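PDB 5WCE: beta sliding clamp from Caulobacter crescentus, which probably forms a head-to-tail dimeric ring around DNA that tethers DNA polymerases and other proteins to the duplex and gives them processivity. Local coordinates for residues 10-15 against 47-52; 104-109 against 113-118; 149-154 against 211-216; 269-274 against 301-306; 277-282 against 317-322. One frame throughout, in Å; residues are numbered along the deposited sequence.

Contact 1. Residues 10-15 against 47-52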
# COMPACT_ATOMS: atom_id res chain seq x y z
N LEU A 10 0.95 -38.21 0.71
CA LEU A 10 -0.16 -37.84 -0.17
C LEU A 10 0.26 -37.04 -1.34
O LEU A 10 1.34 -36.43 -1.33
CB LEU A 10 -1.24 -37.07 0.63
CG LEU A 10 -0.81 -35.69 1.17
CD1 LEU A 10 -1.09 -34.59 0.16
CD2 LEU A 10 -1.44 -35.35 2.50
N THR A 11 -0.62 -36.97 -2.33
CA THR A 11 -0.48 -36.09 -3.45
C THR A 11 -1.74 -35.24 -3.53
O THR A 11 -2.83 -35.75 -3.30
CB THR A 11 -0.22 -36.89 -4.73
OG1 THR A 11 1.03 -37.61 -4.56
CG2 THR A 11 -0.07 -35.97 -5.95
N ILE A 12 -1.57 -33.96 -3.86
CA ILE A 12 -2.65 -33.00 -3.96
C ILE A 12 -2.37 -32.00 -5.06
O ILE A 12 -1.20 -31.60 -5.29
CB ILE A 12 -2.89 -32.30 -2.58
CG1 ILE A 12 -4.07 -31.34 -2.65
CG2 ILE A 12 -1.65 -31.57 -2.07
CD1 ILE A 12 -4.49 -30.83 -1.31
N GLU A 13 -3.43 -31.59 -5.76
CA GLU A 13 -3.27 -30.58 -6.81
C GLU A 13 -2.90 -29.24 -6.20
O GLU A 13 -3.45 -28.83 -5.19
CB GLU A 13 -4.54 -30.47 -7.68
CG GLU A 13 -4.71 -31.75 -8.51
CD GLU A 13 -5.95 -31.74 -9.42
OE1 GLU A 13 -6.88 -30.89 -9.26
OE2 GLU A 13 -5.98 -32.63 -10.29
N ARG A 14 -1.97 -28.55 -6.86
CA ARG A 14 -1.50 -27.23 -6.41
C ARG A 14 -2.70 -26.30 -6.13
O ARG A 14 -2.75 -25.70 -5.08
CB ARG A 14 -0.53 -26.60 -7.43
CG ARG A 14 -0.19 -25.14 -7.11
CD ARG A 14 0.61 -24.50 -8.23
NE ARG A 14 0.79 -23.09 -7.95
CZ ARG A 14 -0.08 -22.12 -8.20
NH1 ARG A 14 -1.25 -22.37 -8.78
NH2 ARG A 14 0.21 -20.89 -7.86
N ALA A 15 -3.66 -26.23 -7.07
CA ALA A 15 -4.77 -25.29 -6.91
C ALA A 15 -5.58 -25.61 -5.66
O ALA A 15 -5.93 -24.71 -4.90
CB ALA A 15 -5.65 -25.25 -8.14
N ASP A 47 -9.91 -39.45 1.65
CA ASP A 47 -9.70 -38.72 0.40
C ASP A 47 -9.52 -37.22 0.64
O ASP A 47 -9.61 -36.44 -0.28
CB ASP A 47 -10.92 -38.92 -0.48
CG ASP A 47 -11.08 -40.39 -0.89
OD1 ASP A 47 -10.13 -41.00 -1.39
OD2 ASP A 47 -12.14 -40.97 -0.64
N ARG A 48 -9.30 -36.87 1.90
CA ARG A 48 -9.19 -35.45 2.31
C ARG A 48 -7.93 -35.12 3.13
O ARG A 48 -7.54 -35.85 4.05
CB ARG A 48 -10.44 -35.06 3.10
CG ARG A 48 -11.64 -34.88 2.24
CD ARG A 48 -11.64 -33.59 1.45
NE ARG A 48 -12.97 -32.96 1.38
CZ ARG A 48 -13.27 -31.93 0.58
NH1 ARG A 48 -12.36 -31.39 -0.20
NH2 ARG A 48 -14.48 -31.39 0.59
N LEU A 49 -7.35 -33.97 2.80
CA LEU A 49 -6.38 -33.30 3.64
C LEU A 49 -7.12 -32.16 4.35
O LEU A 49 -7.70 -31.29 3.69
CB LEU A 49 -5.25 -32.74 2.78
CG LEU A 49 -4.08 -32.05 3.50
CD1 LEU A 49 -3.54 -32.91 4.62
CD2 LEU A 49 -3.00 -31.69 2.52
N SER A 50 -7.13 -32.21 5.68
CA SER A 50 -7.69 -31.16 6.53
C SER A 50 -6.60 -30.23 6.99
O SER A 50 -5.42 -30.63 7.12
CB SER A 50 -8.43 -31.73 7.73
OG SER A 50 -9.52 -32.53 7.27
N PHE A 51 -6.99 -28.97 7.19
CA PHE A 51 -6.04 -27.86 7.44
C PHE A 51 -6.64 -27.11 8.59
O PHE A 51 -7.88 -26.88 8.56
CB PHE A 51 -5.97 -26.93 6.27
CG PHE A 51 -5.43 -27.53 5.00
CD1 PHE A 51 -6.27 -28.25 4.14
CD2 PHE A 51 -4.15 -27.28 4.62
CE1 PHE A 51 -5.79 -28.75 2.92
CE2 PHE A 51 -3.66 -27.77 3.42
CZ PHE A 51 -4.48 -28.52 2.58
N SER A 52 -5.86 -26.82 9.62
CA SER A 52 -6.33 -26.01 10.76
C SER A 52 -5.26 -24.99 11.15
O SER A 52 -4.05 -25.30 11.14
CB SER A 52 -6.71 -26.97 11.90
OG SER A 52 -6.95 -26.24 13.06
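In the hydrophobic core of the N-terminal domain, Leu10 and Ile12 on one beta sheet face Leu49 on a second, and these three buried side chains carry the contact. Leu10 and Ile12 are two apart on strand 9-13, and so both look inward, while Thr11 between them is turned to the other side. Leu49 reaches between the sheets with both methyls. Its CG lies anti to the backbone N (chi1 -177°), which brings the fork against its two partners. Leu10 CD2 sits against this fork, 3.9 Å from Leu49 CD1 and 4.0 Å from Leu49 CD2, and the two leucines cross at about a right angle. Two residues on, Ile12 runs out straight to its last carbon, and Ile12 CD1 touches Leu49 CD2 at 4.2 Å. No hydrogen bond joins the segments; methyl packing alone holds them, which is why branched aliphatic residues suit all three positions. Ala44 and Leu96 border the leucine pair, and Leu17 of helix 14-25 lies against Ile12. The CA atoms of Ile12 and Leu49 stay 8.5 Å apart, a separation that fits facing sheets better than neighbouring strands. Strand, helix and then three antiparallel strands follow one another here, the beta-alpha-beta-beta-beta order typical of the DNA-encircling processivity factors.

Contact 2. Residues 104-109 against 113-118; sequences RLVIQA and RFNLPV
Arg104 lies over Leu116 and Asn115 at the open end of an antiparallel beta hairpin, strands 105-109 and 112-116. Its CB rests 3.3 Å from Leu116 O, and CG stays beside the same carbonyl. CD then passes to Asn115 CB, and the bend at chi3 (-56°) lays the guanidinium flat above that carbon, Asn115 CB being 3.5 Å from its plane and over its centre; CZ and NH2 thus also lie over Asn115 CB. NE makes a salt bridge with Asp102, while NH1 donates to Ala312 O of the second subunit. A methionine in its place would probably leave Asp102 without its cationic mate and that carbonyl of the second subunit without this donor. Beneath, the hairpin is zipped by two hydrogen-bonded pairs, Leu105 with Leu116 and Ile107 with Phe114; the bond from Phe114 N to Ile107 O is 2.7 Å long and nearly straight. Leu105, Ile107, Phe114 and Leu116 share the face turned to helix 78-87, where apolar residues are wanted, and Ile107 CD1 meets Leu116 CD1 at 3.6 Å. Strand 112-116 is the last of its sheet within the chain, and the second subunit pairs with it, so that the sheet runs on across the ring interface. On the other face, Arg113 reaches out extended and gives Gln108 OE1 a weak bond from NH1, with Val106 CG1 3.4 Å above the plane of its guanidinium.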
# COMPACT_ATOMS: atom_id res chain seq x y z
N ARG A 104 11.67 -34.00 8.80
CA ARG A 104 11.05 -32.81 8.22
C ARG A 104 9.93 -33.18 7.26
O ARG A 104 9.94 -34.21 6.66
CB ARG A 104 12.13 -31.96 7.56
CG ARG A 104 13.03 -31.25 8.55
CD ARG A 104 14.24 -30.59 7.90
NE ARG A 104 15.03 -31.57 7.13
CZ ARG A 104 16.13 -31.26 6.43
NH1 ARG A 104 16.61 -30.03 6.42
NH2 ARG A 104 16.74 -32.22 5.74
N LEU A 105 8.95 -32.33 7.11
CA LEU A 105 7.92 -32.50 6.05
C LEU A 105 8.60 -32.31 4.67
O LEU A 105 9.28 -31.30 4.45
CB LEU A 105 6.82 -31.46 6.21
CG LEU A 105 5.80 -31.38 5.08
CD1 LEU A 105 5.04 -32.67 4.96
CD2 LEU A 105 4.86 -30.23 5.27
N VAL A 106 8.40 -33.24 3.76
CA VAL A 106 9.00 -33.11 2.41
C VAL A 106 7.91 -32.70 1.41
O VAL A 106 6.88 -33.38 1.30
CB VAL A 106 9.65 -34.41 1.93
CG1 VAL A 106 10.21 -34.22 0.53
CG2 VAL A 106 10.75 -34.83 2.90
N ILE A 107 8.14 -31.59 0.70
CA ILE A 107 7.21 -31.08 -0.29
C ILE A 107 7.96 -31.19 -1.57
O ILE A 107 9.08 -30.61 -1.72
CB ILE A 107 6.80 -29.60 -0.05
CG1 ILE A 107 6.15 -29.43 1.32
CG2 ILE A 107 5.88 -29.08 -1.16
CD1 ILE A 107 7.03 -28.69 2.28
N GLN A 108 7.39 -31.94 -2.50
CA GLN A 108 8.01 -32.11 -3.80
C GLN A 108 7.01 -31.87 -4.91
O GLN A 108 5.87 -32.34 -4.86
CB GLN A 108 8.55 -33.50 -3.88
CG GLN A 108 9.15 -33.77 -5.25
CD GLN A 108 10.45 -34.49 -5.11
OE1 GLN A 108 10.56 -35.42 -4.29
NE2 GLN A 108 11.46 -34.05 -5.87
N ALA A 109 7.48 -31.17 -5.94
CA ALA A 109 6.69 -30.86 -7.11
C ALA A 109 7.61 -30.46 -8.23
O ALA A 109 8.40 -29.53 -8.08
CB ALA A 109 5.76 -29.71 -6.83
N ARG A 113 12.19 -29.50 -4.36
CA ARG A 113 12.04 -30.27 -3.13
C ARG A 113 12.31 -29.38 -1.93
O ARG A 113 13.38 -28.73 -1.86
CB ARG A 113 13.00 -31.44 -3.12
CG ARG A 113 12.81 -32.42 -1.96
CD ARG A 113 13.93 -33.44 -2.04
NE ARG A 113 13.86 -34.46 -1.03
CZ ARG A 113 13.06 -35.53 -1.06
NH1 ARG A 113 12.17 -35.70 -2.05
NH2 ARG A 113 13.09 -36.42 -0.06
N PHE A 114 11.35 -29.32 -0.99
CA PHE A 114 11.52 -28.58 0.23
C PHE A 114 11.43 -29.53 1.43
O PHE A 114 10.65 -30.48 1.42
CB PHE A 114 10.48 -27.51 0.36
CG PHE A 114 10.40 -26.58 -0.81
CD1 PHE A 114 9.77 -26.97 -1.99
CD2 PHE A 114 10.94 -25.31 -0.73
CE1 PHE A 114 9.73 -26.14 -3.09
CE2 PHE A 114 10.88 -24.45 -1.83
CZ PHE A 114 10.28 -24.87 -3.01
N ASN A 115 12.26 -29.27 2.44
CA ASN A 115 12.20 -30.01 3.75
C ASN A 115 11.95 -28.93 4.81
O ASN A 115 12.76 -27.98 4.96
CB ASN A 115 13.49 -30.74 4.04
CG ASN A 115 13.95 -31.65 2.89
OD1 ASN A 115 13.84 -32.83 2.96
ND2 ASN A 115 14.47 -31.10 1.87
N LEU A 116 10.80 -29.00 5.47
CA LEU A 116 10.36 -27.99 6.44
C LEU A 116 10.27 -28.63 7.83
O LEU A 116 9.77 -29.74 7.96
CB LEU A 116 8.99 -27.47 6.08
CG LEU A 116 8.83 -26.72 4.77
CD1 LEU A 116 7.44 -26.10 4.79
CD2 LEU A 116 9.94 -25.69 4.61
N PRO A 117 10.77 -27.93 8.86
CA PRO A 117 10.72 -28.49 10.21
C PRO A 117 9.26 -28.56 10.69
O PRO A 117 8.40 -27.75 10.30
CB PRO A 117 11.50 -27.48 11.06
CG PRO A 117 11.27 -26.17 10.33
CD PRO A 117 11.42 -26.59 8.87
N VAL A 118 9.00 -29.60 11.46
CA VAL A 118 7.64 -29.87 11.96
C VAL A 118 7.58 -29.76 13.48
O VAL A 118 8.62 -29.84 14.17
CB VAL A 118 7.09 -31.25 11.51
CG1 VAL A 118 6.96 -31.31 10.01
CG2 VAL A 118 7.93 -32.42 12.03

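Contact 3. Residues 149-154 against 211-216; sequences KTRFAI and KTIAEA
Ala214 O accepts a short hydrogen bond, 2.6 Å, from a water that also links it to Arg151: the water oxygen takes a weak bond from Arg151 NH1 at 3.3 Å. This bridge is the polar part of a small contact in the central domain, between the segment 149-154 that follows helix 140-148 and helix 210-220. The rest is packing of the long arginine against the helix. Arg151 starts with CG between its backbone N and carbonyl carbon (chi1 78°), and the bend at chi3 (-87°) turns the guanidinium toward Ala214. There NH2 comes 3.4 Å from Ala214 CB, obliquely to the guanidinium plane. A small residue suits position 214, since its methyl leaves room for the guanidinium and the water. Lower down, Arg151 CB lies 4.4 Å from Ile213 CG2. Ile213 itself is buried and, like Ile154, rests on Leu166 of strand 165-173, which places the pair on a shared apolar floor. Within 149-154, Ala153 N bonds Thr150 O and Ile154 N bonds Arg151 O. Near the start of the helix, Lys211 makes salt bridges with Glu29 and Asp55 of the N-terminal domain. Between these segments the guanidinium is held by packing and one weak water link, with no direct hydrogen bond or salt bridge, so this contact alone probably constrains it little.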
# COMPACT_ATOMS: atom_id res chain seq x y z
N LYS A 149 -22.09 -2.71 6.82
CA LYS A 149 -22.80 -1.55 7.38
C LYS A 149 -22.33 -1.10 8.76
O LYS A 149 -22.64 0.01 9.17
CB LYS A 149 -24.30 -1.79 7.41
CG LYS A 149 -24.96 -2.01 6.06
CD LYS A 149 -25.17 -0.71 5.31
CE LYS A 149 -26.04 -0.95 4.10
NZ LYS A 149 -25.99 0.24 3.20
N THR A 150 -21.63 -1.95 9.52
CA THR A 150 -21.31 -1.66 10.93
C THR A 150 -19.85 -1.76 11.35
O THR A 150 -19.47 -1.17 12.33
CB THR A 150 -22.09 -2.60 11.85
OG1 THR A 150 -21.73 -3.97 11.56
CG2 THR A 150 -23.59 -2.40 11.66
N ARG A 151 -19.01 -2.51 10.64
CA ARG A 151 -17.75 -2.93 11.27
C ARG A 151 -16.74 -1.78 11.43
O ARG A 151 -15.92 -1.80 12.32
CB ARG A 151 -17.12 -4.09 10.50
CG ARG A 151 -16.43 -3.72 9.26
CD ARG A 151 -15.88 -4.88 8.46
NE ARG A 151 -14.57 -5.27 8.87
CZ ARG A 151 -13.64 -5.82 8.07
NH1 ARG A 151 -13.87 -6.05 6.77
NH2 ARG A 151 -12.48 -6.11 8.59
N PHE A 152 -16.90 -0.74 10.61
CA PHE A 152 -16.08 0.46 10.71
C PHE A 152 -16.18 1.10 12.09
O PHE A 152 -15.25 1.75 12.53
CB PHE A 152 -16.46 1.48 9.61
CG PHE A 152 -17.76 2.21 9.89
CD1 PHE A 152 -18.98 1.69 9.49
CD2 PHE A 152 -17.76 3.40 10.62
CE1 PHE A 152 -20.19 2.33 9.79
CE2 PHE A 152 -18.95 4.05 10.91
CZ PHE A 152 -20.15 3.54 10.48
N ALA A 153 -17.30 0.90 12.81
CA ALA A 153 -17.47 1.50 14.10
C ALA A 153 -16.94 0.68 15.28
O ALA A 153 -17.03 1.14 16.43
CB ALA A 153 -18.92 1.80 14.33
N ILE A 154 -16.40 -0.51 15.02
CA ILE A 154 -15.86 -1.33 16.10
C ILE A 154 -14.53 -0.72 16.49
O ILE A 154 -13.77 -0.33 15.61
CB ILE A 154 -15.59 -2.80 15.65
CG1 ILE A 154 -16.91 -3.50 15.24
CG2 ILE A 154 -14.84 -3.58 16.73
CD1 ILE A 154 -16.68 -4.84 14.55
N LYS A 211 -11.33 -9.16 15.11
CA LYS A 211 -10.57 -9.97 14.17
C LYS A 211 -11.41 -11.11 13.60
O LYS A 211 -11.28 -11.48 12.43
CB LYS A 211 -9.26 -10.48 14.80
CG LYS A 211 -8.46 -11.36 13.84
CD LYS A 211 -7.13 -11.84 14.42
CE LYS A 211 -6.46 -12.86 13.50
NZ LYS A 211 -5.23 -13.40 14.17
N THR A 212 -12.27 -11.70 14.43
CA THR A 212 -13.16 -12.77 13.96
C THR A 212 -14.11 -12.32 12.87
O THR A 212 -14.32 -13.02 11.89
CB THR A 212 -13.98 -13.33 15.16
OG1 THR A 212 -13.05 -13.82 16.19
CG2 THR A 212 -14.94 -14.44 14.68
N ILE A 213 -14.68 -11.13 13.05
CA ILE A 213 -15.53 -10.51 12.01
C ILE A 213 -14.73 -10.33 10.72
O ILE A 213 -15.23 -10.63 9.66
CB ILE A 213 -16.14 -9.19 12.53
CG1 ILE A 213 -17.20 -9.50 13.59
CG2 ILE A 213 -16.68 -8.33 11.38
CD1 ILE A 213 -18.40 -10.29 13.11
N ALA A 214 -13.49 -9.88 10.83
CA ALA A 214 -12.67 -9.60 9.68
C ALA A 214 -12.40 -10.89 8.90
O ALA A 214 -12.57 -10.94 7.68
CB ALA A 214 -11.38 -8.94 10.09
N GLU A 215 -12.04 -11.95 9.63
CA GLU A 215 -11.72 -13.22 9.02
C GLU A 215 -12.97 -13.87 8.46
O GLU A 215 -12.93 -14.41 7.35
CB GLU A 215 -10.99 -14.13 10.02
CG GLU A 215 -9.61 -13.62 10.40
CD GLU A 215 -8.74 -13.42 9.18
OE1 GLU A 215 -8.67 -14.38 8.41
OE2 GLU A 215 -8.21 -12.30 8.94
N ALA A 216 -14.09 -13.81 9.20
CA ALA A 216 -15.37 -14.29 8.64
C ALA A 216 -15.79 -13.57 7.37
O ALA A 216 -16.24 -14.19 6.39
CB ALA A 216 -16.52 -14.22 9.70
O HOH W 1 -12.33 -8.89 6.03

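Contact 4. Residues 269-274 against 301-306; sequences LTLDND and GRITLT
Leu269 and Leu271 of strand 267-272 meet Ile303 of strand 302-308 in the apolar core of the C-terminal domain, between two beta sheets that face one another. The tight part is gathered on a single methyl. Ile303 CG1 stands anti to its carbonyl carbon (chi1 -62°) and the chain runs straight on, which sends CD1 toward the two leucines. There it lies 3.9 Å from Leu269 CD1 and 4.2 Å from Leu269 CD2, crossing that side chain obliquely. Leu271 comes at about a right angle and offers CD2, also 4.2 Å from Ile303 CD1. A slender, unbranched tip suits this place because it fits against two forked leucines at once; Val321 packs on all three residues, and Leu296 lies against Ile303.

The contact loosens quickly away from that point. The nearest CA atoms, those of Leu269 and Gly301, are still 9.3 Å apart, and no hydrogen bond joins the segments. Leu305, two residues on from Ile303, turns instead to Phe276, Ala279 and Val280 of helix 273-284. On the outward faces of the two strands, Thr270 on one and Arg302 and Thr304 on the other are partly exposed, as fits their polar ends. Arg302 has long, weak ion pairs with Glu318 and Glu320 and packs on Arg111 of the second subunit. Gly301 has positive phi (78°), a conformation that favours glycine, where the chain enters the strand. At the end of strand 267-272, exposed Asp272 serves as N-cap of helix 273-284: its OD1 accepts a hydrogen bond from Leu275 N.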
# COMPACT_ATOMS: atom_id res chain seq x y z
N LEU A 269 -33.37 17.23 9.39
CA LEU A 269 -32.75 17.86 8.26
C LEU A 269 -32.43 16.79 7.21
O LEU A 269 -31.91 15.75 7.55
CB LEU A 269 -31.48 18.51 8.84
CG LEU A 269 -30.45 19.22 8.04
CD1 LEU A 269 -29.70 20.14 9.00
CD2 LEU A 269 -29.56 18.25 7.25
N THR A 270 -32.69 17.07 5.96
CA THR A 270 -32.33 16.18 4.85
C THR A 270 -31.39 16.90 3.90
O THR A 270 -31.50 18.13 3.64
CB THR A 270 -33.57 15.68 4.09
OG1 THR A 270 -34.48 15.04 5.00
CG2 THR A 270 -33.18 14.62 3.09
N LEU A 271 -30.43 16.15 3.38
CA LEU A 271 -29.46 16.74 2.49
C LEU A 271 -29.00 15.76 1.39
O LEU A 271 -29.21 14.52 1.47
CB LEU A 271 -28.31 17.30 3.32
CG LEU A 271 -27.52 16.37 4.27
CD1 LEU A 271 -26.68 15.31 3.51
CD2 LEU A 271 -26.60 17.16 5.18
N ASP A 272 -28.36 16.35 0.40
CA ASP A 272 -27.68 15.62 -0.67
C ASP A 272 -26.38 15.06 -0.10
O ASP A 272 -25.41 15.80 0.14
CB ASP A 272 -27.43 16.56 -1.86
CG ASP A 272 -26.74 15.89 -3.01
OD1 ASP A 272 -25.90 15.04 -2.87
OD2 ASP A 272 -26.98 16.33 -4.13
N ASN A 273 -26.35 13.74 0.10
CA ASN A 273 -25.28 13.08 0.83
C ASN A 273 -23.96 13.19 0.12
O ASN A 273 -22.92 13.41 0.76
CB ASN A 273 -25.62 11.61 1.05
CG ASN A 273 -24.59 10.88 1.87
OD1 ASN A 273 -24.46 11.15 3.07
ND2 ASN A 273 -23.88 9.90 1.26
N ASP A 274 -23.96 12.98 -1.19
CA ASP A 274 -22.70 13.08 -1.96
C ASP A 274 -22.15 14.51 -1.91
O ASP A 274 -20.98 14.68 -1.64
CB ASP A 274 -22.88 12.64 -3.40
CG ASP A 274 -21.52 12.59 -4.15
OD1 ASP A 274 -20.58 11.91 -3.68
OD2 ASP A 274 -21.39 13.27 -5.16
N GLY A 301 -32.47 26.29 5.56
CA GLY A 301 -31.85 26.22 4.24
C GLY A 301 -30.37 25.87 4.09
O GLY A 301 -29.93 25.68 2.95
N ARG A 302 -29.60 25.78 5.17
CA ARG A 302 -28.14 25.79 5.00
C ARG A 302 -27.37 25.23 6.17
O ARG A 302 -27.71 25.42 7.35
CB ARG A 302 -27.71 27.26 4.70
CG ARG A 302 -26.25 27.56 4.72
CD ARG A 302 -25.95 29.02 4.38
NE ARG A 302 -26.40 29.38 3.05
CZ ARG A 302 -26.37 30.61 2.57
NH1 ARG A 302 -25.89 31.61 3.29
NH2 ARG A 302 -26.81 30.84 1.32
N ILE A 303 -26.27 24.55 5.84
CA ILE A 303 -25.24 24.24 6.81
C ILE A 303 -23.99 24.94 6.35
O ILE A 303 -23.57 24.75 5.20
CB ILE A 303 -24.97 22.74 6.94
CG1 ILE A 303 -26.22 22.03 7.41
CG2 ILE A 303 -23.81 22.49 7.92
CD1 ILE A 303 -26.06 20.55 7.56
N THR A 304 -23.39 25.73 7.24
CA THR A 304 -22.06 26.30 6.97
C THR A 304 -21.05 25.42 7.72
O THR A 304 -21.14 25.28 8.94
CB THR A 304 -22.03 27.77 7.41
OG1 THR A 304 -22.96 28.46 6.59
CG2 THR A 304 -20.67 28.41 7.19
N LEU A 305 -20.13 24.82 6.99
CA LEU A 305 -19.11 23.98 7.56
C LEU A 305 -17.85 24.76 7.81
O LEU A 305 -17.37 25.45 6.89
CB LEU A 305 -18.78 22.80 6.60
CG LEU A 305 -19.93 21.85 6.30
CD1 LEU A 305 -19.52 20.99 5.07
CD2 LEU A 305 -20.25 21.02 7.54
N THR A 306 -17.26 24.64 9.01
CA THR A 306 -15.94 25.23 9.30
C THR A 306 -14.97 24.20 9.90
O THR A 306 -15.34 23.47 10.81
CB THR A 306 -16.08 26.43 10.22
OG1 THR A 306 -16.95 27.37 9.64
CG2 THR A 306 -14.75 27.08 10.47

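Contact 5. Residues 277-282 against 317-322; sequences AKAVDR and EEVEVD
Arg282 and Glu317 meet side-on, guanidinium against carboxylate, with their planes only 24° apart. Two of the arginine's nitrogens each take one oxygen: NE of Arg282 gives an almost straight bond (172°) to the syn lone pair of Glu317 OE1 at 2.8 Å, and NH2 of Arg282 bonds Glu317 OE2 at 2.9 Å. The paired bonds fix the rotation of both flat groups. Glu317 reaches its partner fully extended, while the arginine folds back at chi3, bringing Lys278 O over one guanidinium face. Ala279, one turn earlier, slips beneath: its CB lies 3.5 Å from Glu317 CD and 3.6 Å from Val319 CG2, a closeness that suits a bare methyl. A leucine in place of Arg282 would probably strand the buried Glu317 carboxylate without its counter-charge and lose the bond from NH1 to Lys87 O of the second subunit. Glu317 also pairs through its backbone with a strand of that subunit, so the salt bridge lies right at the ring interface. Within the domain, residues 277-282 of helix 273-284 run antiparallel to residues 317-320 of strand 314-320 (170°), with Leu305 of the adjoining strand under Ala279 and Val280, and helix 334-343 packed against Ala277 and Val280.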
# COMPACT_ATOMS: atom_id res chain seq x y z
N ALA A 277 -20.86 15.20 1.74
CA ALA A 277 -19.66 14.48 2.01
C ALA A 277 -18.43 15.13 1.31
O ALA A 277 -17.38 15.27 1.92
CB ALA A 277 -19.81 13.02 1.58
N LYS A 278 -18.61 15.55 0.06
CA LYS A 278 -17.53 16.22 -0.67
C LYS A 278 -17.13 17.50 -0.01
O LYS A 278 -15.93 17.80 0.07
CB LYS A 278 -17.87 16.43 -2.15
CG LYS A 278 -17.69 15.14 -2.91
CD LYS A 278 -18.26 15.26 -4.31
CE LYS A 278 -18.06 13.95 -5.05
NZ LYS A 278 -18.91 14.06 -6.26
N ALA A 279 -18.12 18.23 0.50
CA ALA A 279 -17.86 19.48 1.21
C ALA A 279 -17.15 19.23 2.52
O ALA A 279 -16.18 19.91 2.79
CB ALA A 279 -19.12 20.28 1.42
N VAL A 280 -17.62 18.29 3.33
CA VAL A 280 -16.93 17.92 4.55
C VAL A 280 -15.47 17.53 4.27
O VAL A 280 -14.58 17.97 4.95
CB VAL A 280 -17.61 16.76 5.30
CG1 VAL A 280 -16.79 16.33 6.52
CG2 VAL A 280 -19.01 17.19 5.76
N ASP A 281 -15.28 16.65 3.30
CA ASP A 281 -13.96 16.22 2.90
C ASP A 281 -13.07 17.39 2.46
O ASP A 281 -11.91 17.50 2.89
CB ASP A 281 -14.11 15.17 1.79
CG ASP A 281 -12.82 14.49 1.43
OD1 ASP A 281 -11.94 14.36 2.29
OD2 ASP A 281 -12.68 14.12 0.26
N ARG A 282 -13.62 18.32 1.66
CA ARG A 282 -12.89 19.52 1.30
C ARG A 282 -12.40 20.34 2.49
O ARG A 282 -11.20 20.64 2.60
CB ARG A 282 -13.71 20.46 0.41
CG ARG A 282 -13.51 20.25 -1.04
CD ARG A 282 -14.14 21.36 -1.83
NE ARG A 282 -15.60 21.26 -1.77
CZ ARG A 282 -16.35 20.42 -2.49
NH1 ARG A 282 -15.80 19.57 -3.36
NH2 ARG A 282 -17.67 20.46 -2.33
N GLU A 317 -17.20 26.08 4.03
CA GLU A 317 -18.08 25.82 2.88
C GLU A 317 -19.54 25.83 3.26
O GLU A 317 -19.90 25.23 4.29
CB GLU A 317 -17.70 24.51 2.16
CG GLU A 317 -18.56 24.19 0.96
CD GLU A 317 -17.93 23.22 0.00
OE1 GLU A 317 -16.74 22.87 0.16
OE2 GLU A 317 -18.63 22.81 -0.96
N GLU A 318 -20.37 26.50 2.44
CA GLU A 318 -21.84 26.47 2.64
C GLU A 318 -22.45 25.39 1.77
O GLU A 318 -22.07 25.21 0.61
CB GLU A 318 -22.48 27.79 2.31
CG GLU A 318 -21.85 28.95 3.04
CD GLU A 318 -22.37 30.32 2.60
OE1 GLU A 318 -22.99 30.41 1.52
OE2 GLU A 318 -22.12 31.29 3.35
N VAL A 319 -23.37 24.64 2.36
CA VAL A 319 -24.12 23.58 1.66
C VAL A 319 -25.61 23.83 1.90
O VAL A 319 -26.04 24.00 3.04
CB VAL A 319 -23.76 22.18 2.18
CG1 VAL A 319 -24.58 21.14 1.42
CG2 VAL A 319 -22.26 21.91 2.01
N GLU A 320 -26.36 23.90 0.81
CA GLU A 320 -27.83 24.04 0.90
C GLU A 320 -28.43 22.71 1.43
O GLU A 320 -28.01 21.63 1.04
CB GLU A 320 -28.44 24.46 -0.46
CG GLU A 320 -27.73 25.70 -1.04
CD GLU A 320 -27.77 26.88 -0.05
OE1 GLU A 320 -28.88 27.10 0.53
OE2 GLU A 320 -26.72 27.56 0.21
N VAL A 321 -29.34 22.81 2.37
CA VAL A 321 -29.98 21.62 2.95
C VAL A 321 -31.46 21.95 3.13
O VAL A 321 -31.86 23.10 3.06
CB VAL A 321 -29.37 21.14 4.28
CG1 VAL A 321 -27.88 20.87 4.13
CG2 VAL A 321 -29.67 22.14 5.41
N ASP A 322 -32.25 20.88 3.35
CA ASP A 322 -33.66 20.99 3.65
C ASP A 322 -33.87 20.98 5.17
O ASP A 322 -33.88 19.88 5.82
CB ASP A 322 -34.37 19.80 3.00
CG ASP A 322 -35.88 19.96 2.94
OD1 ASP A 322 -36.41 21.00 3.30
OD2 ASP A 322 -36.54 19.08 2.36

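How the contacts relate
From the N terminus, contact 1 closes a loop over helix 14-25 and strand 39-45, joining the two sheets of the N-terminal domain. Contact 2 follows in series as a local hairpin, whose strand 105-109 belongs to the same sheet as strand 9-13. Contact 3, near the centre of the chain, closes a long loop of mainly strands within the central domain. In the C-terminal domain contacts 4 and 5 cross, their segments alternating along the chain; strands 302-308 and 314-320 are neighbours, so the two contacts touch. Contacts 2 and 5, with centres 60 Å apart on opposite sides of the chain's centre, both meet the second subunit, consistent with head-to-tail ring closure.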